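PDB 4YJ6: aryl acylamidase, which probably hydrolyses the amide bond of N-acyl arylamines, such as anilides, as an aryl acylamidase of the amidase signature family. Local coordinates for residues F280-Q284 with I419-I424; P398-C402 with W430-Y434; I16-V20 with M75-P80; V8-A13 with V171-P177. The contacts are given in a common frame with arbitrary orientation. Residue numbers count along the deposited sequence, not the author numbering.

Contact 1: residues F280-Q284 with I419-I424; sequences FPVQQ and INGEEI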
loop_
_atom_site.group_PDB
_atom_site.type_symbol
_atom_site.label_atom_id
_atom_site.label_comp_id
_atom_site.label_asym_id
_atom_site.label_seq_id
_atom_site.Cartn_x
_atom_site.Cartn_y
_atom_site.Cartn_z
ATOM N N PHE A 280 14.500 -13.893 8.453
ATOM C CA PHE A 280 15.063 -12.775 7.656
ATOM C C PHE A 280 16.256 -12.123 8.342
ATOM O O PHE A 280 16.279 -12.012 9.566
ATOM C CB PHE A 280 14.053 -11.642 7.466
ATOM C CG PHE A 280 12.828 -12.019 6.661
ATOM C CD1 PHE A 280 11.683 -12.494 7.308
ATOM C CD2 PHE A 280 12.825 -11.893 5.279
ATOM C CE1 PHE A 280 10.546 -12.825 6.581
ATOM C CE2 PHE A 280 11.692 -12.232 4.520
ATOM C CZ PHE A 280 10.546 -12.683 5.180
ATOM N N PRO A 281 17.226 -11.648 7.531
ATOM C CA PRO A 281 18.264 -10.762 8.074
ATOM C C PRO A 281 17.704 -9.356 8.210
ATOM O O PRO A 281 17.196 -8.840 7.224
ATOM C CB PRO A 281 19.360 -10.837 7.022
ATOM C CG PRO A 281 18.597 -11.051 5.699
ATOM C CD PRO A 281 17.430 -11.958 6.108
ATOM N N VAL A 282 17.736 -8.773 9.405
ATOM C CA VAL A 282 17.106 -7.472 9.616
ATOM C C VAL A 282 18.118 -6.518 10.202
ATOM O O VAL A 282 18.817 -6.875 11.161
ATOM C CB VAL A 282 15.916 -7.592 10.596
ATOM C CG1 VAL A 282 15.295 -6.218 10.900
ATOM C CG2 VAL A 282 14.885 -8.557 9.984
ATOM N N GLN A 283 18.201 -5.314 9.653
ATOM C CA GLN A 283 19.172 -4.332 10.177
ATOM C C GLN A 283 18.986 -4.149 11.690
ATOM O O GLN A 283 17.872 -3.957 12.211
ATOM C CB GLN A 283 19.064 -2.996 9.404
ATOM C CG GLN A 283 19.497 -3.148 7.968
ATOM C CD GLN A 283 19.351 -1.875 7.153
ATOM O OE1 GLN A 283 18.616 -0.935 7.536
ATOM N NE2 GLN A 283 20.050 -1.833 6.022
ATOM N N GLN A 284 20.088 -4.211 12.432
ATOM C CA GLN A 284 19.980 -4.205 13.870
ATOM C C GLN A 284 19.229 -2.982 14.412
ATOM O O GLN A 284 18.481 -3.092 15.375
ATOM C CB GLN A 284 21.397 -4.264 14.493
ATOM C CG GLN A 284 21.353 -4.413 15.969
ATOM C CD GLN A 284 20.710 -5.722 16.387
ATOM O OE1 GLN A 284 21.126 -6.809 15.945
ATOM N NE2 GLN A 284 19.709 -5.637 17.252
ATOM N N ILE A 419 21.764 -8.002 3.372
ATOM C CA ILE A 419 21.602 -7.360 4.675
ATOM C C ILE A 419 22.380 -8.184 5.699
ATOM O O ILE A 419 22.252 -9.414 5.751
ATOM C CB ILE A 419 20.123 -7.314 5.086
ATOM C CG1 ILE A 419 19.362 -6.416 4.083
ATOM C CG2 ILE A 419 19.943 -6.770 6.481
ATOM C CD1 ILE A 419 17.798 -6.434 4.315
ATOM N N ASN A 420 23.185 -7.501 6.499
ATOM C CA ASN A 420 24.029 -8.183 7.496
ATOM C C ASN A 420 24.875 -9.290 6.836
ATOM O O ASN A 420 25.097 -10.342 7.419
ATOM C CB ASN A 420 23.176 -8.778 8.625
ATOM C CG ASN A 420 22.406 -7.707 9.395
ATOM O OD1 ASN A 420 22.787 -6.533 9.383
ATOM N ND2 ASN A 420 21.319 -8.102 10.054
ATOM N N GLY A 421 25.329 -9.044 5.617
ATOM C CA GLY A 421 26.160 -10.001 4.896
ATOM C C GLY A 421 25.426 -11.191 4.301
ATOM O O GLY A 421 26.053 -12.078 3.697
ATOM N N GLU A 422 24.098 -11.231 4.459
ATOM C CA GLU A 422 23.303 -12.343 3.954
ATOM C C GLU A 422 22.616 -11.909 2.663
ATOM O O GLU A 422 22.042 -10.824 2.631
ATOM C CB GLU A 422 22.228 -12.714 4.980
ATOM C CG GLU A 422 21.336 -13.812 4.494
ATOM C CD GLU A 422 20.313 -14.307 5.522
ATOM O OE1 GLU A 422 20.601 -14.330 6.752
ATOM O OE2 GLU A 422 19.224 -14.746 5.056
ATOM N N GLU A 423 22.697 -12.733 1.620
ATOM C CA GLU A 423 22.093 -12.406 0.334
ATOM C C GLU A 423 20.585 -12.338 0.517
ATOM O O GLU A 423 20.002 -13.172 1.204
ATOM C CB GLU A 423 22.402 -13.474 -0.723
ATOM C CG GLU A 423 23.820 -13.411 -1.308
ATOM C CD GLU A 423 24.066 -12.108 -2.067
ATOM O OE1 GLU A 423 23.395 -11.845 -3.107
ATOM O OE2 GLU A 423 24.908 -11.332 -1.576
ATOM N N ILE A 424 19.976 -11.392 -0.181
ATOM C CA ILE A 424 18.523 -11.242 -0.111
ATOM C C ILE A 424 18.076 -10.702 -1.459
ATOM O O ILE A 424 18.816 -9.938 -2.121
ATOM C CB ILE A 424 18.119 -10.333 1.067
ATOM C CG1 ILE A 424 16.609 -10.424 1.349
ATOM C CG2 ILE A 424 18.532 -8.860 0.869
ATOM C CD1 ILE A 424 16.289 -9.986 2.797
HETATM O O HOH W 1 22.664 -4.735 11.105
#
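P281 lays its ring against the face of the hairpin 419-424 formed by I419 and I424, where CG sits 4.1 Å from I419 CB and 3.9 Å from I424 CD1. The two strands of that hairpin, 418-419 and 422-423, are joined by a type I' beta turn from I419 to E422, with N420 and G421 at its corners, both at positive phi. I419 and E422 close it with reciprocal backbone bonds, I419 N to E422 O and E422 N to I419 O, both 2.9 Å. Past the proline, I419 CG2 lies 3.9 Å from Q283 CG. N420 supplies the polar grip: its ND2 donates to V282 O at 3.0 Å, while its OD1 receives a hydrogen bond from a water that accepts from Q284 N, at the start of helix 284-299. E422 OE2 comes within 3.5 Å of P281 CD, but its hydrogen-bond partner is Q315 of helix 315-339. The hairpin thus covers the loop from strand 270-273 into helix 284-299. Its chemistry is divided: an apolar patch centred on the proline ring does most of the burying, and one asparagine ties the tip of the turn to the loop backbone, directly and through water.

Contact 2: residues P398-C402 with W430-Y434; sequences PTLAC and WCMTY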
loop_
_atom_site.group_PDB
_atom_site.type_symbol
_atom_site.label_atom_id
_atom_site.label_comp_id
_atom_site.label_asym_id
_atom_site.label_seq_id
_atom_site.Cartn_x
_atom_site.Cartn_y
_atom_site.Cartn_z
ATOM N N PRO A 398 8.883 -5.962 12.591
ATOM C CA PRO A 398 9.214 -4.796 11.771
ATOM C C PRO A 398 8.506 -4.958 10.433
ATOM O O PRO A 398 8.410 -6.075 9.930
ATOM C CB PRO A 398 10.745 -4.897 11.553
ATOM C CG PRO A 398 11.226 -6.003 12.538
ATOM C CD PRO A 398 10.007 -6.912 12.712
ATOM N N THR A 399 8.037 -3.870 9.837
ATOM C CA THR A 399 7.425 -3.995 8.507
ATOM C C THR A 399 8.446 -4.490 7.488
ATOM O O THR A 399 8.131 -5.337 6.662
ATOM C CB THR A 399 6.882 -2.630 8.066
ATOM O OG1 THR A 399 6.047 -2.147 9.119
ATOM C CG2 THR A 399 6.087 -2.717 6.732
ATOM N N LEU A 400 9.671 -3.943 7.567
ATOM C CA LEU A 400 10.693 -4.175 6.571
ATOM C C LEU A 400 12.036 -4.498 7.216
ATOM O O LEU A 400 12.288 -4.115 8.355
ATOM C CB LEU A 400 10.920 -2.922 5.730
ATOM C CG LEU A 400 9.657 -2.400 5.062
ATOM C CD1 LEU A 400 9.963 -1.075 4.376
ATOM C CD2 LEU A 400 9.194 -3.455 4.058
ATOM N N ALA A 401 12.888 -5.168 6.448
ATOM C CA ALA A 401 14.204 -5.600 6.968
ATOM C C ALA A 401 15.288 -4.527 6.830
ATOM O O ALA A 401 16.397 -4.724 7.355
ATOM C CB ALA A 401 14.646 -6.837 6.239
ATOM N N CYS A 402 15.006 -3.443 6.111
ATOM C CA CYS A 402 16.024 -2.402 5.885
ATOM C C CYS A 402 15.409 -1.015 5.738
ATOM O O CYS A 402 14.200 -0.862 5.512
ATOM C CB CYS A 402 16.858 -2.715 4.637
ATOM S SG CYS A 402 15.881 -2.823 3.081
ATOM N N TRP A 430 13.488 -8.287 1.177
ATOM C CA TRP A 430 13.507 -7.552 2.442
ATOM C C TRP A 430 12.093 -7.037 2.819
ATOM O O TRP A 430 11.900 -6.416 3.872
ATOM C CB TRP A 430 14.493 -6.362 2.314
ATOM C CG TRP A 430 14.269 -5.618 0.998
ATOM C CD1 TRP A 430 14.790 -5.935 -0.222
ATOM C CD2 TRP A 430 13.412 -4.485 0.784
ATOM N NE1 TRP A 430 14.305 -5.070 -1.185
ATOM C CE2 TRP A 430 13.480 -4.157 -0.580
ATOM C CE3 TRP A 430 12.618 -3.699 1.630
ATOM C CZ2 TRP A 430 12.737 -3.089 -1.142
ATOM C CZ3 TRP A 430 11.904 -2.638 1.088
ATOM C CH2 TRP A 430 11.984 -2.334 -0.277
ATOM N N CYS A 431 11.112 -7.280 1.952
ATOM C CA CYS A 431 9.743 -6.833 2.228
ATOM C C CYS A 431 9.009 -7.947 2.978
ATOM O O CYS A 431 8.225 -8.697 2.368
ATOM C CB CYS A 431 8.991 -6.514 0.920
ATOM S SG CYS A 431 9.899 -5.322 -0.132
HETATM N N MSE A 432 9.248 -8.034 4.288
HETATM C CA MSE A 432 8.765 -9.145 5.112
HETATM C C MSE A 432 7.250 -9.215 5.163
HETATM O O MSE A 432 6.690 -10.247 5.506
HETATM C CB MSE A 432 9.377 -9.023 6.503
HETATM C CG MSE A 432 10.866 -8.976 6.362
HETATM SE SE MSE A 432 11.594 -9.194 8.153
HETATM C CE MSE A 432 11.262 -7.440 8.901
ATOM N N THR A 433 6.625 -8.091 4.807
ATOM C CA THR A 433 5.179 -7.996 4.558
ATOM C C THR A 433 4.603 -9.103 3.670
ATOM O O THR A 433 3.397 -9.403 3.776
ATOM C CB THR A 433 4.912 -6.672 3.802
ATOM O OG1 THR A 433 5.903 -6.487 2.782
ATOM C CG2 THR A 433 5.070 -5.511 4.770
ATOM N N TYR A 434 5.407 -9.686 2.769
ATOM C CA TYR A 434 4.798 -10.608 1.798
ATOM C C TYR A 434 4.209 -11.845 2.485
ATOM O O TYR A 434 3.401 -12.559 1.850
ATOM C CB TYR A 434 5.742 -11.020 0.639
ATOM C CG TYR A 434 6.970 -11.850 1.013
ATOM C CD1 TYR A 434 6.840 -13.170 1.473
ATOM C CD2 TYR A 434 8.250 -11.335 0.836
ATOM C CE1 TYR A 434 7.972 -13.931 1.801
ATOM C CE2 TYR A 434 9.376 -12.077 1.155
ATOM C CZ TYR A 434 9.234 -13.372 1.635
ATOM O OH TYR A 434 10.364 -14.118 1.946
#
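A thiol resting obliquely by an indole is the oddity here: C402 SG lies 4.2 Å from the centroid of the five-membered ring of W430, 39° off its normal, a Cys sulfur-aromatic contact. The setting is the core of the amidase signature fold, where the chain leaves strand 394-398 of the large mixed sheet and meets the loop leading into helix 434-439. Neither segment is regular helix or strand, and a single direct hydrogen bond joins them, A401 N to W430 O at 3.0 Å and nearly straight at 160°. Around it the side chains close in. A401 CB lies 4.0 Å from W430 CB, and L400, although its CA-to-CB bond points away, brings CD2 to 4.1 Å from W430 CZ3. The indole also meets the ring of W194, the two planes being almost parallel, and its NE1 bonds to P426 O. Further along, the methyls of T399 and T433 touch, CG2 to CG2 at 3.6 Å, while their hydroxyls bond to S445 and to G185 O respectively. The CA-to-CB bond of selenomethionine M432 points toward segment 398-402, its CE methyl 3.3 Å from P398 O and 3.5 Å from L400 C.

Contact 3: residues I16-V20 with M75-P80; sequences IVELV and MLAGVP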
loop_
_atom_site.group_PDB
_atom_site.type_symbol
_atom_site.label_atom_id
_atom_site.label_comp_id
_atom_site.label_asym_id
_atom_site.label_seq_id
_atom_site.Cartn_x
_atom_site.Cartn_y
_atom_site.Cartn_z
ATOM N N ILE A 16 -11.320 17.593 6.641
ATOM C CA ILE A 16 -11.899 18.066 5.375
ATOM C C ILE A 16 -13.375 17.742 5.256
ATOM O O ILE A 16 -14.183 18.571 4.797
ATOM C CB ILE A 16 -11.139 17.493 4.179
ATOM C CG1 ILE A 16 -9.754 18.172 4.146
ATOM C CG2 ILE A 16 -11.887 17.817 2.872
ATOM C CD1 ILE A 16 -8.778 17.473 3.281
ATOM N N VAL A 17 -13.759 16.525 5.614
ATOM C CA VAL A 17 -15.170 16.158 5.562
ATOM C C VAL A 17 -15.994 17.192 6.343
ATOM O O VAL A 17 -17.049 17.643 5.905
ATOM C CB VAL A 17 -15.407 14.767 6.158
ATOM C CG1 VAL A 17 -16.881 14.548 6.494
ATOM C CG2 VAL A 17 -14.916 13.687 5.182
ATOM N N GLU A 18 -15.511 17.549 7.524
ATOM C CA GLU A 18 -16.275 18.485 8.363
ATOM C C GLU A 18 -16.272 19.901 7.775
ATOM O O GLU A 18 -17.298 20.607 7.826
ATOM C CB GLU A 18 -15.717 18.456 9.793
ATOM C CG GLU A 18 -16.267 19.544 10.715
ATOM C CD GLU A 18 -17.744 19.412 10.998
ATOM O OE1 GLU A 18 -18.319 18.314 10.794
ATOM O OE2 GLU A 18 -18.336 20.427 11.434
ATOM N N LEU A 19 -15.122 20.336 7.254
ATOM C CA LEU A 19 -14.995 21.659 6.634
ATOM C C LEU A 19 -15.968 21.773 5.462
ATOM O O LEU A 19 -16.616 22.797 5.265
ATOM C CB LEU A 19 -13.600 21.864 6.070
ATOM C CG LEU A 19 -12.547 22.745 6.766
ATOM C CD1 LEU A 19 -12.946 23.320 8.140
ATOM C CD2 LEU A 19 -11.174 22.099 6.771
ATOM N N VAL A 20 -16.085 20.703 4.688
ATOM C CA VAL A 20 -16.953 20.757 3.511
ATOM C C VAL A 20 -18.438 20.632 3.919
ATOM O O VAL A 20 -19.283 21.397 3.443
ATOM C CB VAL A 20 -16.519 19.660 2.485
ATOM C CG1 VAL A 20 -17.576 19.484 1.394
ATOM C CG2 VAL A 20 -15.141 20.023 1.876
HETATM N N MSE A 75 -20.013 9.956 2.435
HETATM C CA MSE A 75 -19.379 10.045 3.747
HETATM C C MSE A 75 -17.952 10.622 3.690
HETATM O O MSE A 75 -17.365 10.955 4.728
HETATM C CB MSE A 75 -19.409 8.678 4.437
HETATM C CG MSE A 75 -18.350 7.716 4.059
HETATM SE SE MSE A 75 -18.694 5.994 5.059
HETATM C CE MSE A 75 -20.273 5.600 3.903
ATOM N N LEU A 76 -17.368 10.697 2.493
ATOM C CA LEU A 76 -16.058 11.333 2.317
ATOM C C LEU A 76 -16.201 12.578 1.438
ATOM O O LEU A 76 -15.285 12.973 0.734
ATOM C CB LEU A 76 -15.057 10.359 1.676
ATOM C CG LEU A 76 -14.638 9.222 2.612
ATOM C CD1 LEU A 76 -13.680 8.289 1.839
ATOM C CD2 LEU A 76 -13.949 9.753 3.830
ATOM N N ALA A 77 -17.357 13.218 1.496
ATOM C CA ALA A 77 -17.597 14.333 0.587
ATOM C C ALA A 77 -16.512 15.412 0.641
ATOM O O ALA A 77 -16.263 16.041 1.686
ATOM C CB ALA A 77 -19.007 14.960 0.854
ATOM N N GLY A 78 -15.864 15.613 -0.497
ATOM C CA GLY A 78 -14.873 16.660 -0.648
ATOM C C GLY A 78 -13.439 16.242 -0.332
ATOM O O GLY A 78 -12.528 17.018 -0.521
ATOM N N VAL A 79 -13.231 15.023 0.148
ATOM C CA VAL A 79 -11.869 14.608 0.492
ATOM C C VAL A 79 -11.103 14.356 -0.797
ATOM O O VAL A 79 -11.517 13.523 -1.592
ATOM C CB VAL A 79 -11.909 13.310 1.310
ATOM C CG1 VAL A 79 -10.465 12.748 1.521
ATOM C CG2 VAL A 79 -12.586 13.564 2.634
ATOM N N PRO A 80 -9.960 15.035 -1.009
ATOM C CA PRO A 80 -9.205 14.822 -2.247
ATOM C C PRO A 80 -8.307 13.604 -2.153
ATOM O O PRO A 80 -7.728 13.371 -1.102
ATOM C CB PRO A 80 -8.358 16.086 -2.358
ATOM C CG PRO A 80 -8.089 16.485 -0.916
ATOM C CD PRO A 80 -9.357 16.077 -0.150
HETATM O O HOH W 2 -18.252 16.539 3.712
#
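One side of helix 13-21 presents three branched side chains, I16, V17 and V20, to the kinked loop 75-80, and their footprints overlap on A77 and V79. V17 is the main bump: its CG2 lodges between the M75 carbonyl (O at 3.7 Å), L76 (CA at 3.9 Å) and V79, whose CG2 it meets at 3.5 Å. I16 lies along the far end of the loop, CG2 3.5 Å from G78 O and CD1 3.7 Å from P80 CD. The hollow under V20 is made by a type II beta turn, L76 to V79, closed by V79 N to L76 O at 3.0 Å. V20 CG1 comes to 3.7 Å from A77 O; a beta carbon on G78 would run into V20 CG2, 4.2 Å from G78 CA. The turn leads into strand 80-84, an edge of a three-stranded sheet, so the N-terminal helix packs over the entrance to that strand. Nearby, a water donates to both V17 O, at 2.7 Å, and A77 O, at 2.9 Å.

Contact 4: residues V8-A13 with V171-P177; sequences VHWKSA and VADGIVP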
loop_
_atom_site.group_PDB
_atom_site.type_symbol
_atom_site.label_atom_id
_atom_site.label_comp_id
_atom_site.label_asym_id
_atom_site.label_seq_id
_atom_site.Cartn_x
_atom_site.Cartn_y
_atom_site.Cartn_z
ATOM N N VAL A 8 -5.663 23.560 2.922
ATOM C CA VAL A 8 -5.815 22.102 2.973
ATOM C C VAL A 8 -4.527 21.309 3.317
ATOM O O VAL A 8 -4.617 20.163 3.695
ATOM C CB VAL A 8 -6.403 21.566 1.659
ATOM C CG1 VAL A 8 -7.744 22.261 1.375
ATOM C CG2 VAL A 8 -5.423 21.795 0.483
ATOM N N HIS A 9 -3.348 21.897 3.179
ATOM C CA HIS A 9 -2.105 21.169 3.460
ATOM C C HIS A 9 -2.172 20.616 4.873
ATOM O O HIS A 9 -2.506 21.346 5.817
ATOM C CB HIS A 9 -0.900 22.115 3.326
ATOM C CG HIS A 9 0.405 21.421 3.076
ATOM N ND1 HIS A 9 1.612 22.081 3.128
ATOM C CD2 HIS A 9 0.695 20.136 2.750
ATOM C CE1 HIS A 9 2.592 21.240 2.850
ATOM N NE2 HIS A 9 2.062 20.050 2.610
ATOM N N TRP A 10 -1.868 19.324 5.014
ATOM C CA TRP A 10 -1.838 18.640 6.322
ATOM C C TRP A 10 -3.191 18.409 7.025
ATOM O O TRP A 10 -3.235 17.844 8.134
ATOM C CB TRP A 10 -0.836 19.323 7.297
ATOM C CG TRP A 10 0.562 19.436 6.738
ATOM C CD1 TRP A 10 1.214 20.587 6.336
ATOM C CD2 TRP A 10 1.486 18.356 6.505
ATOM N NE1 TRP A 10 2.472 20.276 5.865
ATOM C CE2 TRP A 10 2.668 18.920 5.959
ATOM C CE3 TRP A 10 1.427 16.970 6.709
ATOM C CZ2 TRP A 10 3.785 18.141 5.606
ATOM C CZ3 TRP A 10 2.524 16.198 6.364
ATOM C CH2 TRP A 10 3.700 16.785 5.819
ATOM N N LYS A 11 -4.298 18.824 6.421
ATOM C CA LYS A 11 -5.593 18.561 7.018
ATOM C C LYS A 11 -5.910 17.065 6.878
ATOM O O LYS A 11 -5.566 16.460 5.849
ATOM C CB LYS A 11 -6.693 19.362 6.336
ATOM C CG LYS A 11 -6.562 20.866 6.573
ATOM C CD LYS A 11 -7.094 21.261 7.960
ATOM C CE LYS A 11 -7.269 22.797 8.063
ATOM N NZ LYS A 11 -5.947 23.491 8.107
ATOM N N SER A 12 -6.561 16.504 7.891
ATOM C CA SER A 12 -6.999 15.103 7.814
ATOM C C SER A 12 -8.250 14.948 6.957
ATOM O O SER A 12 -8.944 15.918 6.657
ATOM C CB SER A 12 -7.260 14.529 9.203
ATOM O OG SER A 12 -8.420 15.091 9.764
ATOM N N ALA A 13 -8.536 13.720 6.531
ATOM C CA ALA A 13 -9.798 13.473 5.829
ATOM C C ALA A 13 -10.973 13.808 6.741
ATOM O O ALA A 13 -11.968 14.370 6.287
ATOM C CB ALA A 13 -9.883 11.994 5.362
ATOM N N VAL A 171 0.924 11.445 0.638
ATOM C CA VAL A 171 0.365 11.493 1.975
ATOM C C VAL A 171 1.422 11.970 2.984
ATOM O O VAL A 171 1.106 12.766 3.858
ATOM C CB VAL A 171 -0.206 10.103 2.376
ATOM C CG1 VAL A 171 -0.658 10.070 3.865
ATOM C CG2 VAL A 171 -1.387 9.779 1.405
ATOM N N ALA A 172 2.654 11.480 2.847
ATOM C CA ALA A 172 3.711 11.847 3.782
ATOM C C ALA A 172 4.101 13.315 3.656
ATOM O O ALA A 172 4.601 13.906 4.632
ATOM C CB ALA A 172 4.946 10.948 3.593
ATOM N N ASP A 173 3.843 13.892 2.491
ATOM C CA ASP A 173 4.205 15.296 2.233
ATOM C C ASP A 173 3.013 16.208 2.506
ATOM O O ASP A 173 3.094 17.421 2.278
ATOM C CB ASP A 173 4.707 15.466 0.796
ATOM C CG ASP A 173 5.594 16.707 0.616
ATOM O OD1 ASP A 173 6.425 16.962 1.497
ATOM O OD2 ASP A 173 5.452 17.416 -0.404
ATOM N N GLY A 174 1.905 15.645 3.000
ATOM C CA GLY A 174 0.784 16.457 3.436
ATOM C C GLY A 174 -0.188 16.866 2.317
ATOM O O GLY A 174 -1.117 17.633 2.570
ATOM N N ILE A 175 0.014 16.332 1.108
ATOM C CA ILE A 175 -0.645 16.869 -0.088
ATOM C C ILE A 175 -2.087 16.386 -0.200
ATOM O O ILE A 175 -2.951 17.150 -0.601
ATOM C CB ILE A 175 0.154 16.527 -1.339
ATOM C CG1 ILE A 175 1.494 17.285 -1.302
ATOM C CG2 ILE A 175 -0.605 16.943 -2.660
ATOM C CD1 ILE A 175 2.510 16.795 -2.295
ATOM N N VAL A 176 -2.340 15.121 0.129
ATOM C CA VAL A 176 -3.692 14.630 0.320
ATOM C C VAL A 176 -3.693 13.790 1.607
ATOM O O VAL A 176 -2.631 13.283 1.998
ATOM C CB VAL A 176 -4.193 13.738 -0.835
ATOM C CG1 VAL A 176 -4.524 14.598 -2.119
ATOM C CG2 VAL A 176 -3.179 12.623 -1.135
ATOM N N PRO A 177 -4.860 13.654 2.260
ATOM C CA PRO A 177 -4.868 12.938 3.553
ATOM C C PRO A 177 -4.940 11.422 3.407
ATOM O O PRO A 177 -4.608 10.712 4.345
ATOM C CB PRO A 177 -6.136 13.460 4.249
ATOM C CG PRO A 177 -7.051 13.849 3.067
ATOM C CD PRO A 177 -6.129 14.365 2.007
#
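This is a loop-on-loop contact in which the N-terminal segment 8-13, just ahead of helix 13-21, closes over the C-terminal end of helix 165-172 and the link from it to strand 178-183. Two hydrogen bonds fix it. H9 NE2 donates to D173 O at 2.8 Å, and W10 N to G174 O at 3.1 Å, almost linear at 176°. The W10 indole folds back over the helix end: G174 CA lies 3.5 Å from the centroid of its six-membered ring and 16° off the normal, a CH-pi contact, while A172 O meets the ring edge, 3.2 Å from CH2. A beta carbon on G174 would collide with both W10 and H9. P177 packs under the start of helix 13-21, its CB 3.3 Å from A13 N and its CG 4.1 Å from A13 CB. S12 is the N-cap of that helix, its OG bonded to E15 N, and the carboxylate of D173 forms salt bridges to R41 and R493. The V8-K11 segment is a type II turn, closed by K11 N to V8 O. At the heart of the contact is a Schellman motif, G174 at positive phi ending helix 165-172, with the face of W10 over it.

Overall arrangement
From the N terminus, contact 4 opens first: segment 8-13 reaches forward to 171-177, closing a loop of 157 intervening residues. Within that span lies contact 3, which joins helix 13-21 to the loop before strand 80-84. The two touch, P80 and V79 packing on P177, V176 and A13, so they fasten the N-terminal region to the three-stranded sheet and to the end of helix 165-172. Contacts 1 and 2 follow, and their segments alternate: 280-284, 398-402, 419-424, 430-434. They meet, Q283 N probably bonding to A401 O, and link the loops after strands 270-273 and 394-398 to the small hairpin and to the loop before helix 434-439. Contacts 1 and 3 stand on opposite sides of the chain's centre.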